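Local structure of SPbeta prophage-derived aminoglycoside N(3')-acetyltransferase-like protein YokD (Bacillus subtilis, 2NYG) at residues Phe153-Tyr165 with Ser180-Pro192. The protein binds coenzyme A and probably acts as an aminoglycoside N-acetyltransferase, which may contribute to antibiotic resistance. Numbering follows the deposited sequence.
Sequences FGLGEQSPLGKLY and SSTCFHLAEYRIP. With COA (coenzyme A), chain G.
Leu186 reaches into the angle between the loop 153-159 and helix 160-165. Its first torsion, with CG anti to the backbone N (chi1 177°), carries CG out toward that loop and helix, where the two methyls part: CD1 rests on the Gly156 backbone, 3.6 Å from Gly156 C, while CD2 lies against Leu161 O and Tyr165 CB. Leu161 slides past it in the opposite direction, placing its CD1 3.8 Å from Leu186 CB and close to the carbonyl of Thr182. Beside this pair, Leu155 puts CD2 over one face of the His185 imidazole and CD1 near Thr182 CG2; Phe135 of strand 135-139 touches Leu155, Leu161 and Thr182.

Next comes Tyr189, whose ring carries Gly156 CA over its centre, a CH-pi contact of 3.3 Å from Gly156 CA to the ring centroid. Phe153 approaches obliquely, with its CB 3.5 Å from Tyr189 CE2, and the Tyr189 hydroxyl bonds to Glu216 beyond the two segments.

At the polar edge Arg190 grips Glu157 side-on. Its NE donates to Glu157 OE2 at 3.0 Å and its NH2 to Glu157 OE1 at 3.1 Å, both bonds almost straight at 176°, with carboxylate and guanidinium nearly coplanar. The bend at chi2 of Glu157 brings the carboxylate to an extended arginine chain. The remaining nitrogen, NH1, sits 3.3 Å above the centre of the Tyr165 ring, a cation-pi contact with the guanidinium steeply inclined to the ring; Tyr165 OH is tied to Asp257. Leu186 CG lies over one guanidinium face, and these contacts together should restrict its rotation.

Here helix 160-165 and the short, weakly bonded helix 183-187 cross almost perpendicularly (-95°), meeting through Leu161 and Leu186, while the salt bridge ties the preceding loop to Arg190 beyond the second helix, within the antibiotic N-acetyltransferase fold; at the far end, Ser180 lines the coenzyme A pocket.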
loop_
_atom_site.group_PDB
_atom_site.type_symbol
_atom_site.label_atom_id
_atom_site.label_comp_id
_atom_site.label_asym_id
_atom_site.label_seq_id
_atom_site.Cartn_x
_atom_site.Cartn_y
_atom_site.Cartn_z
ATOM N N PHE A 153 0.798 -16.271 21.264
ATOM C CA PHE A 153 1.145 -15.054 21.977
ATOM C C PHE A 153 1.748 -14.094 20.971
ATOM O O PHE A 153 1.090 -13.159 20.536
ATOM C CB PHE A 153 2.101 -15.394 23.121
ATOM C CG PHE A 153 1.490 -16.319 24.143
ATOM C CD1 PHE A 153 2.162 -17.462 24.570
ATOM C CD2 PHE A 153 0.208 -16.065 24.641
ATOM C CE1 PHE A 153 1.557 -18.346 25.480
ATOM C CE2 PHE A 153 -0.402 -16.932 25.542
ATOM C CZ PHE A 153 0.269 -18.073 25.961
ATOM N N GLY A 154 2.987 -14.341 20.577
ATOM C CA GLY A 154 3.629 -13.495 19.581
ATOM C C GLY A 154 3.280 -12.012 19.575
ATOM O O GLY A 154 2.779 -11.470 18.599
ATOM N N LEU A 155 3.560 -11.366 20.694
ATOM C CA LEU A 155 3.345 -9.946 20.900
ATOM C C LEU A 155 3.883 -9.842 22.320
ATOM O O LEU A 155 3.957 -8.778 22.933
ATOM C CB LEU A 155 1.858 -9.594 20.799
ATOM C CG LEU A 155 1.545 -8.095 20.658
ATOM C CD1 LEU A 155 2.631 -7.401 19.827
ATOM C CD2 LEU A 155 0.183 -7.902 20.011
ATOM N N GLY A 156 4.280 -11.010 22.811
ATOM C CA GLY A 156 4.863 -11.138 24.123
ATOM C C GLY A 156 6.307 -11.559 23.930
ATOM O O GLY A 156 6.952 -11.141 22.967
ATOM N N GLU A 157 6.818 -12.374 24.850
ATOM C CA GLU A 157 8.190 -12.863 24.768
ATOM C C GLU A 157 8.263 -13.627 23.455
ATOM O O GLU A 157 7.272 -14.229 23.027
ATOM C CB GLU A 157 8.486 -13.825 25.922
ATOM C CG GLU A 157 7.928 -13.404 27.273
ATOM C CD GLU A 157 8.572 -12.143 27.813
ATOM O OE1 GLU A 157 9.587 -11.702 27.244
ATOM O OE2 GLU A 157 8.074 -11.597 28.820
ATOM N N GLN A 158 9.424 -13.593 22.817
ATOM C CA GLN A 158 9.636 -14.287 21.552
ATOM C C GLN A 158 9.223 -13.507 20.317
ATOM O O GLN A 158 9.732 -13.760 19.231
ATOM C CB GLN A 158 8.926 -15.634 21.549
ATOM C CG GLN A 158 9.460 -16.617 22.566
ATOM C CD GLN A 158 9.000 -18.026 22.260
ATOM O OE1 GLN A 158 7.797 -18.291 22.180
ATOM N NE2 GLN A 158 9.955 -18.937 22.067
ATOM N N SER A 159 8.294 -12.575 20.472
ATOM C CA SER A 159 7.873 -11.765 19.344
ATOM C C SER A 159 8.910 -10.643 19.205
ATOM O O SER A 159 9.813 -10.503 20.037
ATOM C CB SER A 159 6.495 -11.165 19.603
ATOM O OG SER A 159 6.580 -10.070 20.493
ATOM N N PRO A 160 8.795 -9.825 18.150
ATOM C CA PRO A 160 9.776 -8.748 17.992
ATOM C C PRO A 160 9.874 -7.778 19.163
ATOM O O PRO A 160 10.903 -7.113 19.337
ATOM C CB PRO A 160 9.336 -8.075 16.703
ATOM C CG PRO A 160 8.809 -9.238 15.917
ATOM C CD PRO A 160 7.971 -9.965 16.939
ATOM N N LEU A 161 8.812 -7.682 19.963
ATOM C CA LEU A 161 8.828 -6.793 21.116
ATOM C C LEU A 161 9.839 -7.343 22.093
ATOM O O LEU A 161 10.393 -6.613 22.915
ATOM C CB LEU A 161 7.464 -6.723 21.786
ATOM C CG LEU A 161 6.356 -6.059 20.982
ATOM C CD1 LEU A 161 5.144 -5.865 21.852
ATOM C CD2 LEU A 161 6.834 -4.730 20.472
ATOM N N GLY A 162 10.072 -8.645 22.006
ATOM C CA GLY A 162 11.039 -9.270 22.882
ATOM C C GLY A 162 12.451 -8.871 22.505
ATOM O O GLY A 162 13.356 -8.899 23.331
ATOM N N LYS A 163 12.638 -8.490 21.248
ATOM C CA LYS A 163 13.945 -8.096 20.762
ATOM C C LYS A 163 14.123 -6.588 20.882
ATOM O O LYS A 163 15.245 -6.091 20.944
ATOM C CB LYS A 163 14.105 -8.503 19.304
ATOM C CG LYS A 163 13.423 -9.799 18.933
ATOM C CD LYS A 163 14.249 -11.019 19.282
ATOM C CE LYS A 163 13.558 -12.251 18.728
ATOM N NZ LYS A 163 14.332 -13.491 18.933
ATOM N N LEU A 164 13.028 -5.846 20.902
ATOM C CA LEU A 164 13.150 -4.407 21.027
ATOM C C LEU A 164 13.324 -4.043 22.498
ATOM O O LEU A 164 13.781 -2.947 22.830
ATOM C CB LEU A 164 11.910 -3.708 20.460
ATOM C CG LEU A 164 11.520 -3.908 18.989
ATOM C CD1 LEU A 164 10.464 -2.873 18.595
ATOM C CD2 LEU A 164 12.725 -3.728 18.106
ATOM N N TYR A 165 12.961 -4.963 23.384
ATOM C CA TYR A 165 13.082 -4.698 24.804
ATOM C C TYR A 165 14.504 -4.897 25.317
ATOM O O TYR A 165 14.988 -4.092 26.121
ATOM C CB TYR A 165 12.123 -5.578 25.606
ATOM C CG TYR A 165 12.273 -5.406 27.106
ATOM C CD1 TYR A 165 11.726 -4.296 27.770
ATOM C CD2 TYR A 165 13.003 -6.329 27.858
ATOM C CE1 TYR A 165 11.907 -4.119 29.136
ATOM C CE2 TYR A 165 13.184 -6.156 29.220
ATOM C CZ TYR A 165 12.640 -5.055 29.851
ATOM O OH TYR A 165 12.858 -4.885 31.189
ATOM N N SER A 180 -1.663 3.973 20.665
ATOM C CA SER A 180 -1.077 3.239 19.540
ATOM C C SER A 180 0.252 2.602 19.863
ATOM O O SER A 180 0.822 1.954 19.010
ATOM C CB SER A 180 -0.828 4.161 18.345
ATOM O OG SER A 180 -1.997 4.839 17.921
ATOM N N SER A 181 0.765 2.808 21.074
ATOM C CA SER A 181 2.068 2.253 21.460
ATOM C C SER A 181 2.092 0.758 21.636
ATOM O O SER A 181 2.091 0.263 22.752
ATOM C CB SER A 181 2.581 2.872 22.754
ATOM O OG SER A 181 3.337 4.027 22.487
ATOM N N THR A 182 2.159 0.039 20.527
ATOM C CA THR A 182 2.184 -1.405 20.564
ATOM C C THR A 182 3.116 -2.014 21.616
ATOM O O THR A 182 2.837 -3.095 22.119
ATOM C CB THR A 182 2.557 -1.958 19.182
ATOM O OG1 THR A 182 1.576 -1.542 18.235
ATOM C CG2 THR A 182 2.587 -3.465 19.200
ATOM N N CYS A 183 4.210 -1.338 21.957
ATOM C CA CYS A 183 5.144 -1.904 22.922
ATOM C C CYS A 183 4.497 -2.281 24.258
ATOM O O CYS A 183 4.906 -3.258 24.893
ATOM C CB CYS A 183 6.316 -0.951 23.166
ATOM S SG CYS A 183 5.856 0.597 23.936
ATOM N N PHE A 184 3.494 -1.519 24.688
ATOM C CA PHE A 184 2.817 -1.810 25.947
ATOM C C PHE A 184 2.239 -3.223 26.032
ATOM O O PHE A 184 2.253 -3.833 27.105
ATOM C CB PHE A 184 1.718 -0.783 26.196
ATOM C CG PHE A 184 2.241 0.566 26.575
ATOM C CD1 PHE A 184 1.502 1.711 26.317
ATOM C CD2 PHE A 184 3.488 0.694 27.184
ATOM C CE1 PHE A 184 2.001 2.964 26.658
ATOM C CE2 PHE A 184 3.991 1.937 27.526
ATOM C CZ PHE A 184 3.248 3.073 27.263
ATOM N N HIS A 185 1.731 -3.737 24.912
ATOM C CA HIS A 185 1.174 -5.076 24.899
ATOM C C HIS A 185 2.151 -6.038 25.556
ATOM O O HIS A 185 1.734 -6.951 26.255
ATOM C CB HIS A 185 0.908 -5.569 23.469
ATOM C CG HIS A 185 -0.318 -4.993 22.825
ATOM N ND1 HIS A 185 -1.586 -5.187 23.325
ATOM C CD2 HIS A 185 -0.468 -4.279 21.683
ATOM C CE1 HIS A 185 -2.466 -4.620 22.518
ATOM N NE2 HIS A 185 -1.814 -4.063 21.514
ATOM N N LEU A 186 3.447 -5.848 25.325
ATOM C CA LEU A 186 4.445 -6.737 25.911
ATOM C C LEU A 186 4.315 -6.846 27.437
ATOM O O LEU A 186 4.436 -7.941 27.996
ATOM C CB LEU A 186 5.856 -6.280 25.539
ATOM C CG LEU A 186 7.046 -7.053 26.132
ATOM C CD1 LEU A 186 7.057 -8.520 25.691
ATOM C CD2 LEU A 186 8.320 -6.354 25.699
ATOM N N ALA A 187 4.077 -5.721 28.112
ATOM C CA ALA A 187 3.915 -5.732 29.562
ATOM C C ALA A 187 2.760 -6.665 29.975
ATOM O O ALA A 187 2.827 -7.324 31.017
ATOM C CB ALA A 187 3.667 -4.327 30.062
ATOM N N GLU A 188 1.713 -6.732 29.155
ATOM C CA GLU A 188 0.574 -7.595 29.456
ATOM C C GLU A 188 0.940 -9.070 29.570
ATOM O O GLU A 188 0.119 -9.871 30.002
ATOM C CB GLU A 188 -0.546 -7.403 28.420
ATOM C CG GLU A 188 -1.271 -6.068 28.567
ATOM C CD GLU A 188 -2.300 -5.798 27.488
ATOM O OE1 GLU A 188 -1.921 -5.734 26.297
ATOM O OE2 GLU A 188 -3.488 -5.631 27.830
ATOM N N TYR A 189 2.162 -9.436 29.193
ATOM C CA TYR A 189 2.603 -10.827 29.316
ATOM C C TYR A 189 3.548 -10.988 30.526
ATOM O O TYR A 189 4.122 -12.058 30.752
ATOM C CB TYR A 189 3.337 -11.289 28.054
ATOM C CG TYR A 189 2.528 -11.291 26.772
ATOM C CD1 TYR A 189 2.302 -10.108 26.064
ATOM C CD2 TYR A 189 2.044 -12.486 26.228
ATOM C CE1 TYR A 189 1.626 -10.111 24.848
ATOM C CE2 TYR A 189 1.365 -12.499 25.006
ATOM C CZ TYR A 189 1.164 -11.302 24.324
ATOM O OH TYR A 189 0.521 -11.283 23.108
ATOM N N ARG A 190 3.694 -9.919 31.303
ATOM C CA ARG A 190 4.563 -9.923 32.472
ATOM C C ARG A 190 3.801 -9.575 33.755
ATOM O O ARG A 190 4.411 -9.212 34.761
ATOM C CB ARG A 190 5.706 -8.928 32.239
ATOM C CG ARG A 190 6.477 -9.228 30.962
ATOM C CD ARG A 190 7.554 -8.212 30.603
ATOM N NE ARG A 190 8.452 -8.769 29.591
ATOM C CZ ARG A 190 9.468 -8.125 29.021
ATOM N NH1 ARG A 190 9.738 -6.870 29.351
ATOM N NH2 ARG A 190 10.225 -8.749 28.130
ATOM N N ILE A 191 2.472 -9.701 33.718
ATOM C CA ILE A 191 1.626 -9.387 34.871
ATOM C C ILE A 191 0.723 -10.544 35.305
ATOM O O ILE A 191 0.446 -11.449 34.522
ATOM C CB ILE A 191 0.745 -8.151 34.600
ATOM C CG1 ILE A 191 -0.231 -8.426 33.457
ATOM C CG2 ILE A 191 1.635 -6.955 34.314
ATOM C CD1 ILE A 191 -1.441 -7.509 33.448
ATOM N N PRO A 192 0.255 -10.526 36.566
ATOM C CA PRO A 192 -0.616 -11.560 37.150
ATOM C C PRO A 192 -1.923 -11.807 36.404
ATOM O O PRO A 192 -2.360 -12.948 36.234
ATOM C CB PRO A 192 -0.852 -11.049 38.567
ATOM C CG PRO A 192 0.423 -10.328 38.859
ATOM C CD PRO A 192 0.658 -9.552 37.593
HETATM N N1A COA G . 0.836 14.894 3.253
HETATM C C2A COA G . -0.037 14.775 4.341
HETATM N N3A COA G . -1.125 13.931 4.235
HETATM C C4A COA G . -1.353 13.219 3.077
HETATM C C5A COA G . -0.497 13.303 1.963
HETATM C C6A COA G . 0.610 14.163 2.054
HETATM N N6A COA G . 1.452 14.291 1.036
HETATM N N7A COA G . -0.982 12.485 0.983
HETATM C C8A COA G . -2.115 11.892 1.463
HETATM N N9A COA G . -2.340 12.358 2.775
HETATM C C1B COA G . -3.430 12.041 3.728
HETATM C C2B COA G . -4.727 11.404 3.149
HETATM O O2B COA G . -5.550 12.312 2.387
HETATM C C3B COA G . -5.418 10.896 4.402
HETATM O O3B COA G . -6.173 12.052 4.877
HETATM P P3B COA G . -7.755 12.042 5.286
HETATM O O7A COA G . -8.336 10.613 5.149
HETATM O O8A COA G . -8.536 12.907 4.325
HETATM O O9A COA G . -7.885 12.579 6.690
HETATM C C4B COA G . -4.254 10.494 5.349
HETATM O O4B COA G . -3.100 11.212 4.858
HETATM C C5B COA G . -3.926 8.963 5.363
HETATM O O5B COA G . -2.820 8.792 6.300
HETATM P P1A COA G . -2.879 7.649 7.399
HETATM O O1A COA G . -1.664 7.678 8.266
HETATM O O2A COA G . -3.045 6.279 6.727
HETATM O O3A COA G . -4.192 7.994 8.147
HETATM P P2A COA G . -4.395 9.157 9.234
HETATM O O4A COA G . -5.449 10.076 8.728
HETATM O O5A COA G . -3.124 9.946 9.534
HETATM O O6A COA G . -4.831 8.222 10.494
HETATM C CBP COA G . -3.800 6.493 12.035
HETATM C CCP COA G . -3.940 7.979 11.590
HETATM C CDP COA G . -5.057 5.680 11.637
HETATM C CEP COA G . -2.516 5.953 11.366
HETATM C CAP COA G . -3.801 6.449 13.601
HETATM O OAP COA G . -3.996 7.804 14.068
HETATM C C9P COA G . -2.512 5.889 14.253
HETATM O O9P COA G . -1.854 6.753 15.075
HETATM N N8P COA G . -1.985 4.652 14.060
HETATM C C7P COA G . -0.651 4.280 14.582
HETATM C C6P COA G . 0.287 3.504 13.645
#